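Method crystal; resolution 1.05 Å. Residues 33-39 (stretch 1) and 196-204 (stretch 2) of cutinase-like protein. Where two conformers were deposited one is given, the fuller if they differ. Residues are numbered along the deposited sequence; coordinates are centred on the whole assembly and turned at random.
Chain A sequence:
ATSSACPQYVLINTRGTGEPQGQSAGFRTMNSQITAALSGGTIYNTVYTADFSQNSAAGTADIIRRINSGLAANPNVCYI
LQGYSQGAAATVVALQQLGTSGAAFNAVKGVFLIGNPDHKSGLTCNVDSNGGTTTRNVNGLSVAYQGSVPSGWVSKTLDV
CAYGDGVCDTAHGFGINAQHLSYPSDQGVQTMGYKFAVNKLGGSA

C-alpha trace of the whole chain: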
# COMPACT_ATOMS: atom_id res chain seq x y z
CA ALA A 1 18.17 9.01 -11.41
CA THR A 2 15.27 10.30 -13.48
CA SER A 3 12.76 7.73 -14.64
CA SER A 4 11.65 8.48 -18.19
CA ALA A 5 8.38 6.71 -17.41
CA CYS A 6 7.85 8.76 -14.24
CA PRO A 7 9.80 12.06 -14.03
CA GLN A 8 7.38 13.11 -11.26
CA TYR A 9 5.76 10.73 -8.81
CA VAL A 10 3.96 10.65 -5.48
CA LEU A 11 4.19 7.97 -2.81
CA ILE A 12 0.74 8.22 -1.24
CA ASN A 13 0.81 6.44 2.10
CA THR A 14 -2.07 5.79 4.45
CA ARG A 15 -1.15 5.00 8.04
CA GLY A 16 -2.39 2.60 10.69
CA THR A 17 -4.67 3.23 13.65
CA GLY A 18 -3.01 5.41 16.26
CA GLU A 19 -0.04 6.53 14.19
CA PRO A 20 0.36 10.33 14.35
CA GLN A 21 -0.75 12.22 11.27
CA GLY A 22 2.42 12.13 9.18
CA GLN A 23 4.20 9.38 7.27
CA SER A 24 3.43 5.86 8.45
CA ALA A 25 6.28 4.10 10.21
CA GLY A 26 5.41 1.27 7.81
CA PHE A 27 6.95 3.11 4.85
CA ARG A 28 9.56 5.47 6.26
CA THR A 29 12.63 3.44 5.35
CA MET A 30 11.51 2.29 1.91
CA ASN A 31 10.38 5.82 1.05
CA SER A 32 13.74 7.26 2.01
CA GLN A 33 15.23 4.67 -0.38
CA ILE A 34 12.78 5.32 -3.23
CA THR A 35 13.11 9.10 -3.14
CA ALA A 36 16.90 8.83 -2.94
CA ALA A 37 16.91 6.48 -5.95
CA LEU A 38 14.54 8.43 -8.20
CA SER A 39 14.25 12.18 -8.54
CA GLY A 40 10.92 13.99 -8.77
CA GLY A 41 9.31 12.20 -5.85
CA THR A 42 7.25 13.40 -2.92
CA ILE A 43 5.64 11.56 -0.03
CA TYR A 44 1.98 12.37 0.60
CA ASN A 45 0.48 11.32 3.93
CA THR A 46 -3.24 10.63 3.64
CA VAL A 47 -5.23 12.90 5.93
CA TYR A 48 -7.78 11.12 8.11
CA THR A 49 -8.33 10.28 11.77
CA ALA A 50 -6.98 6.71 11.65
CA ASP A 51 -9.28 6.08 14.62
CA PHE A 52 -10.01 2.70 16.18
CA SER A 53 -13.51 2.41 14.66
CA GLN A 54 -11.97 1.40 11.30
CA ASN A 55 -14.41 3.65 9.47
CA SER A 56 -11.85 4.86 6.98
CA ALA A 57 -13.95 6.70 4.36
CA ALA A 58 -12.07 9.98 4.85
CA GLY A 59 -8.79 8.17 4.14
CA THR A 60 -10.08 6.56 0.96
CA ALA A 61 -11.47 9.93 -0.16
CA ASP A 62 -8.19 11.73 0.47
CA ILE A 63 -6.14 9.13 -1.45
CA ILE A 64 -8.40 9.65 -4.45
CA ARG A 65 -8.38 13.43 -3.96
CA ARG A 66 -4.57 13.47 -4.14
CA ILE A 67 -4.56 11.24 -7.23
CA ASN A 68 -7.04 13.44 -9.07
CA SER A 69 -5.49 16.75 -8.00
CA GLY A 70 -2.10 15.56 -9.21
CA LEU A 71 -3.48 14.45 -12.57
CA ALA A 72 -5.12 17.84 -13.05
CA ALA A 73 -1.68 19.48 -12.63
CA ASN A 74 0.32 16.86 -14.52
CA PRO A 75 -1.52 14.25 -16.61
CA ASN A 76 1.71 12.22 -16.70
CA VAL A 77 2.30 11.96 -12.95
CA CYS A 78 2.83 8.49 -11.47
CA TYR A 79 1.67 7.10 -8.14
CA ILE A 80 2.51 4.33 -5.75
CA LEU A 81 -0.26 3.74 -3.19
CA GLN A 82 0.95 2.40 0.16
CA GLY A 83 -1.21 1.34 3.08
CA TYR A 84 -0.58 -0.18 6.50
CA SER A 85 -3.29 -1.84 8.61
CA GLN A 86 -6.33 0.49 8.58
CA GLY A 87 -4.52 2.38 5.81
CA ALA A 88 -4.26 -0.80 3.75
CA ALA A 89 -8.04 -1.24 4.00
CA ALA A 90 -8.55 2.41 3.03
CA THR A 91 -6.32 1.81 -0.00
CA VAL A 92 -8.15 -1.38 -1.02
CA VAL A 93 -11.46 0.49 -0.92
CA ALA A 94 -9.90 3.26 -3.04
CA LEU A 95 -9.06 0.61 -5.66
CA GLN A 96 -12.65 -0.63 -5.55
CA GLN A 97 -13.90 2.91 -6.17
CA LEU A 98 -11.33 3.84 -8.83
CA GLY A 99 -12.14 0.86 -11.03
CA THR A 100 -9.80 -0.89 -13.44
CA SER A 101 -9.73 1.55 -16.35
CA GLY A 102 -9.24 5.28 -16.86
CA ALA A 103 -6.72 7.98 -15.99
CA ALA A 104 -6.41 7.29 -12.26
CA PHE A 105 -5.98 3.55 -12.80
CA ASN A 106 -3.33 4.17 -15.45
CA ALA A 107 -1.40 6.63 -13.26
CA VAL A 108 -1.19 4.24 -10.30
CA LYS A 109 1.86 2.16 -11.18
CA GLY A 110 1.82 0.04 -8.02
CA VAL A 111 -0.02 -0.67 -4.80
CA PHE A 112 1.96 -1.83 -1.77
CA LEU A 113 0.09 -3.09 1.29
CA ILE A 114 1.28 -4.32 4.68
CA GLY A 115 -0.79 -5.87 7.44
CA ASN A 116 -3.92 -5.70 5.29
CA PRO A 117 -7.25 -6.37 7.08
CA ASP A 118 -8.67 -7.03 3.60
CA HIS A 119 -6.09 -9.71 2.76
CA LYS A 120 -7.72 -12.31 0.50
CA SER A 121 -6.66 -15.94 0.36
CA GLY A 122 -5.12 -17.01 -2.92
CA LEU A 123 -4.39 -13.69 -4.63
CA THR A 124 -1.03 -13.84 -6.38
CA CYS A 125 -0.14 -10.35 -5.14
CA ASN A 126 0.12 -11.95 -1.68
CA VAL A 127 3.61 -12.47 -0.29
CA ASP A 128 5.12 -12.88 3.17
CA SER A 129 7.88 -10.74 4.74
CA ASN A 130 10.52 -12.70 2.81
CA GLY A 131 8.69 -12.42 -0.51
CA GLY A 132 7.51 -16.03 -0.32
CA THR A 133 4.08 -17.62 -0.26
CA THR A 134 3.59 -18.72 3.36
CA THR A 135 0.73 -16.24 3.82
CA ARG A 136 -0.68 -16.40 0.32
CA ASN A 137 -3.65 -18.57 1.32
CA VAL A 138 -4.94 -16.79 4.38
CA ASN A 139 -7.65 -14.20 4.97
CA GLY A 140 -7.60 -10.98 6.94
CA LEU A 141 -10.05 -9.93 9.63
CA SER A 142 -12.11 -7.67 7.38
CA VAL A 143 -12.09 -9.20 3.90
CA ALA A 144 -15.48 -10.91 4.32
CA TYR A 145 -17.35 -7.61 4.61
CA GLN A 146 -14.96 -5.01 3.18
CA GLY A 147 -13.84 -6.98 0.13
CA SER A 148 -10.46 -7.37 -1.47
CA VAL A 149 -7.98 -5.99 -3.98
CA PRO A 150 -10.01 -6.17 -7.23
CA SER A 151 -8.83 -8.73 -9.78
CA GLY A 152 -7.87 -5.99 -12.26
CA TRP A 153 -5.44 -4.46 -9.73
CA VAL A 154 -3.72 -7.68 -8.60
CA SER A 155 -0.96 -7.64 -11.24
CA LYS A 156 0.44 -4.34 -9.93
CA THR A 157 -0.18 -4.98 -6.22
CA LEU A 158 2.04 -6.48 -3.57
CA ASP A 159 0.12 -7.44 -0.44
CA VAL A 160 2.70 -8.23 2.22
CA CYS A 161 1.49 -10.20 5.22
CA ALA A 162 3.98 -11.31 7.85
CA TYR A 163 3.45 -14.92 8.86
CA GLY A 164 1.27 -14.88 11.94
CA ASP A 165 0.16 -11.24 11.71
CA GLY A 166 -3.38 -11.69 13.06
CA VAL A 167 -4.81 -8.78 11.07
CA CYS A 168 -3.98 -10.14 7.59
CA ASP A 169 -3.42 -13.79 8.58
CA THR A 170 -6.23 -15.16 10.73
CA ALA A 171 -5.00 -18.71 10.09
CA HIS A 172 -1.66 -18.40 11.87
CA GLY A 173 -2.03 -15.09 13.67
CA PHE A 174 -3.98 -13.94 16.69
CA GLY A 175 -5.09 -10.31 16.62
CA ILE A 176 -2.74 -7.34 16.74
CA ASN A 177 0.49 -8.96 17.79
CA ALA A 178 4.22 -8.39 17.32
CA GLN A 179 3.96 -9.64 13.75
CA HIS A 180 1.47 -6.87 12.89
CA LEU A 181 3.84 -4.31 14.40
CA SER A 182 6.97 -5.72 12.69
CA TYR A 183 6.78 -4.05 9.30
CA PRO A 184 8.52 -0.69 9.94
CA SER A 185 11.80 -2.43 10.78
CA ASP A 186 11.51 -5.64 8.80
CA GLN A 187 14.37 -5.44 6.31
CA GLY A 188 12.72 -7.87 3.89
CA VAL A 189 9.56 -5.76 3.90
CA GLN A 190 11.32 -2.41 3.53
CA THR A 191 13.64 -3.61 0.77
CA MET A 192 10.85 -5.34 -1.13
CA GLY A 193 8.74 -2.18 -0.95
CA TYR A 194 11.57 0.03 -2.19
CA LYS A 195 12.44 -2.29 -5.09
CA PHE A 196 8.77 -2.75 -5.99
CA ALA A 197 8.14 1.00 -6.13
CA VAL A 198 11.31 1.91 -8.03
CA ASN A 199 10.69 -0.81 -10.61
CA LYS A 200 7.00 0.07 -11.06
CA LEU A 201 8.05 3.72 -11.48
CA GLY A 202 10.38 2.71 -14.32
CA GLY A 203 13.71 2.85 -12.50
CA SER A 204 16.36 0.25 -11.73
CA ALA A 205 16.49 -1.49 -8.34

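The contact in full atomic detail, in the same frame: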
# COMPACT_ATOMS: atom_id res chain seq x y z
N GLN A 33 14.48 5.34 0.68
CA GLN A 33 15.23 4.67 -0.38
C GLN A 33 14.71 5.03 -1.77
O GLN A 33 15.50 5.29 -2.68
CB GLN A 33 15.17 3.16 -0.20
CG GLN A 33 15.83 2.63 1.06
CD GLN A 33 15.81 1.13 1.07
OE1 GLN A 33 16.76 0.49 0.61
NE2 GLN A 33 14.71 0.55 1.53
N ILE A 34 13.39 5.05 -1.93
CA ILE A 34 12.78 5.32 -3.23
C ILE A 34 13.10 6.74 -3.67
O ILE A 34 13.55 6.96 -4.80
CB ILE A 34 11.25 5.10 -3.20
CG1 ILE A 34 10.90 3.64 -2.90
CG2 ILE A 34 10.61 5.56 -4.51
CD1 ILE A 34 9.53 3.48 -2.24
N THR A 35 12.88 7.70 -2.78
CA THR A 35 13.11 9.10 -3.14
C THR A 35 14.58 9.42 -3.35
O THR A 35 14.90 10.33 -4.11
CB THR A 35 12.48 10.09 -2.13
OG1 THR A 35 12.97 9.83 -0.80
CG2 THR A 35 10.95 9.91 -2.07
N ALA A 36 15.47 8.68 -2.69
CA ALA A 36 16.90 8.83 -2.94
C ALA A 36 17.31 8.22 -4.28
O ALA A 36 18.26 8.69 -4.92
CB ALA A 36 17.73 8.22 -1.81
N ALA A 37 16.59 7.18 -4.71
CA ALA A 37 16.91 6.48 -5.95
C ALA A 37 16.40 7.21 -7.19
O ALA A 37 17.07 7.24 -8.23
CB ALA A 37 16.37 5.06 -5.92
N LEU A 38 15.21 7.79 -7.08
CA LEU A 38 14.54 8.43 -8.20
C LEU A 38 14.14 9.85 -7.87
O LEU A 38 13.43 10.10 -6.90
CB LEU A 38 13.29 7.65 -8.62
CG LEU A 38 13.48 6.28 -9.27
CD1 LEU A 38 12.11 5.68 -9.56
CD2 LEU A 38 14.32 6.36 -10.55
N SER A 39 14.61 10.78 -8.69
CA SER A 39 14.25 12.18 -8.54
C SER A 39 12.78 12.43 -8.89
O SER A 39 12.14 11.62 -9.57
CB SER A 39 15.14 13.05 -9.42
OG SER A 39 14.96 12.71 -10.79
N PHE A 196 10.07 -2.70 -5.32
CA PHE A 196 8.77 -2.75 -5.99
C PHE A 196 8.43 -1.37 -6.56
O PHE A 196 8.12 -1.24 -7.75
CB PHE A 196 7.70 -3.22 -5.01
CG PHE A 196 6.29 -3.13 -5.53
CD1 PHE A 196 5.79 -4.10 -6.38
CD2 PHE A 196 5.46 -2.08 -5.14
CE1 PHE A 196 4.47 -4.02 -6.84
CE2 PHE A 196 4.15 -2.00 -5.60
CZ PHE A 196 3.66 -2.98 -6.44
N ALA A 197 8.49 -0.35 -5.71
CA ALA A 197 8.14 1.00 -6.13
C ALA A 197 9.06 1.51 -7.23
O ALA A 197 8.59 2.01 -8.25
CB ALA A 197 8.16 1.94 -4.95
N VAL A 198 10.37 1.39 -7.04
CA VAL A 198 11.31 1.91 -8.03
C VAL A 198 11.09 1.23 -9.38
O VAL A 198 11.04 1.90 -10.42
CB VAL A 198 12.78 1.80 -7.56
CG1 VAL A 198 13.74 2.10 -8.70
CG2 VAL A 198 13.03 2.75 -6.40
N ASN A 199 10.93 -0.09 -9.37
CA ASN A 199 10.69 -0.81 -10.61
C ASN A 199 9.36 -0.43 -11.27
O ASN A 199 9.33 -0.20 -12.48
CB ASN A 199 10.78 -2.32 -10.39
CG ASN A 199 12.20 -2.82 -10.49
OD1 ASN A 199 12.70 -3.07 -11.59
ND2 ASN A 199 12.87 -2.95 -9.35
N LYS A 200 8.29 -0.33 -10.49
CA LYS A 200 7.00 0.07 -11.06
C LYS A 200 7.04 1.49 -11.62
O LYS A 200 6.33 1.79 -12.58
CB LYS A 200 5.87 -0.07 -10.04
CG LYS A 200 5.52 -1.51 -9.65
CD LYS A 200 5.06 -2.33 -10.85
CE LYS A 200 4.49 -3.67 -10.42
NZ LYS A 200 4.43 -4.64 -11.54
N LEU A 201 7.87 2.34 -11.02
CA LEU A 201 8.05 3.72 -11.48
C LEU A 201 8.97 3.84 -12.69
O LEU A 201 9.16 4.95 -13.20
CB LEU A 201 8.55 4.60 -10.35
CG LEU A 201 7.56 4.83 -9.20
CD1 LEU A 201 8.27 5.44 -8.00
CD2 LEU A 201 6.37 5.68 -9.64
N GLY A 202 9.55 2.73 -13.13
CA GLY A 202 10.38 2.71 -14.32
C GLY A 202 11.86 2.89 -14.09
O GLY A 202 12.61 3.11 -15.05
N GLY A 203 12.29 2.79 -12.84
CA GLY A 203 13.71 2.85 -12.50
C GLY A 203 14.33 1.48 -12.31
O GLY A 203 13.65 0.46 -12.44
N SER A 204 15.62 1.48 -11.99
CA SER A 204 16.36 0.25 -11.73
C SER A 204 16.57 0.07 -10.23
O SER A 204 17.04 0.98 -9.55
CB SER A 204 17.71 0.27 -12.44
OG SER A 204 17.55 0.25 -13.85

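The contact is made almost wholly by apolar side chains, and no hydrogen bond crosses it; what joins the two stretches is the packing of a few aliphatic side chains where two helices run in broadly the same direction, their axes inclined at 35° and 9.7 Å apart at closest approach. At its centre lies I34, whose CA is 6.1 Å from the CA of V198. Its CA-to-CB bond points toward the second helix, and with chi1 m and chi2 t both branches lie against that helix. CD1 of I34 sits 3.4 Å from CB of A197, a tight approach that the small methyl of alanine permits, and CG2 of I34 lies 4.2 Å from CG2 of V198 and 4.2 Å from CD1 of L201. Isoleucine suits this place because its beta branch puts CG2 near the backbone, facing V198 and L201, while its longer branch extends to the methyl of A197.

V198 fills the middle from the other side. Its CA-to-CB bond points sideways, yet its methyls still reach the first stretch: CG2 also comes within 4.1 Å of CB of A37, and CG1 is 4.0 Å from CD1 of L38. A37, one turn along from Q33, needs nothing longer than its methyl to touch V198.

L38 has the largest area covered by the opposite stretch, 72 Å². It is the first residue to leave helical backbone angles, although its N still bonds to O of I34 at 2.9 Å. Its side chain, m and t, carries CD1 to 3.8 Å from CB of L201, and CD2 to 4.1 Å from CA of G203. Glycine fits here because an ideal CB on G203 would lie only 2.8 Å from L38 CD2, a clash.

Next to it the second helix ends in a Schellman motif. G203 N bonds to O of V198 and G202 N to O of N199, at 2.9 and 3.0 Å, so the backbone satisfies its own polar groups as it turns. G202 has a positive phi, at which a CB would be jammed against the carbonyl O of L201; glycine is therefore required by the backbone rather than by the first stretch.

Around this buried centre the polar residues turn elsewhere. T35 and N199 direct their CA-to-CB bonds away from the contact, and T35 OG1 and N199 ND2 hydrogen-bond to residues just beyond the stretches. The CA-to-CB bonds of Q33 and S204 point sideways; Q33 CB comes no nearer than 6.6 Å to V198 CG2, and S204 CB no nearer than 7.2 Å to L38 CD2, so the polar edge borders the contact without bridging it.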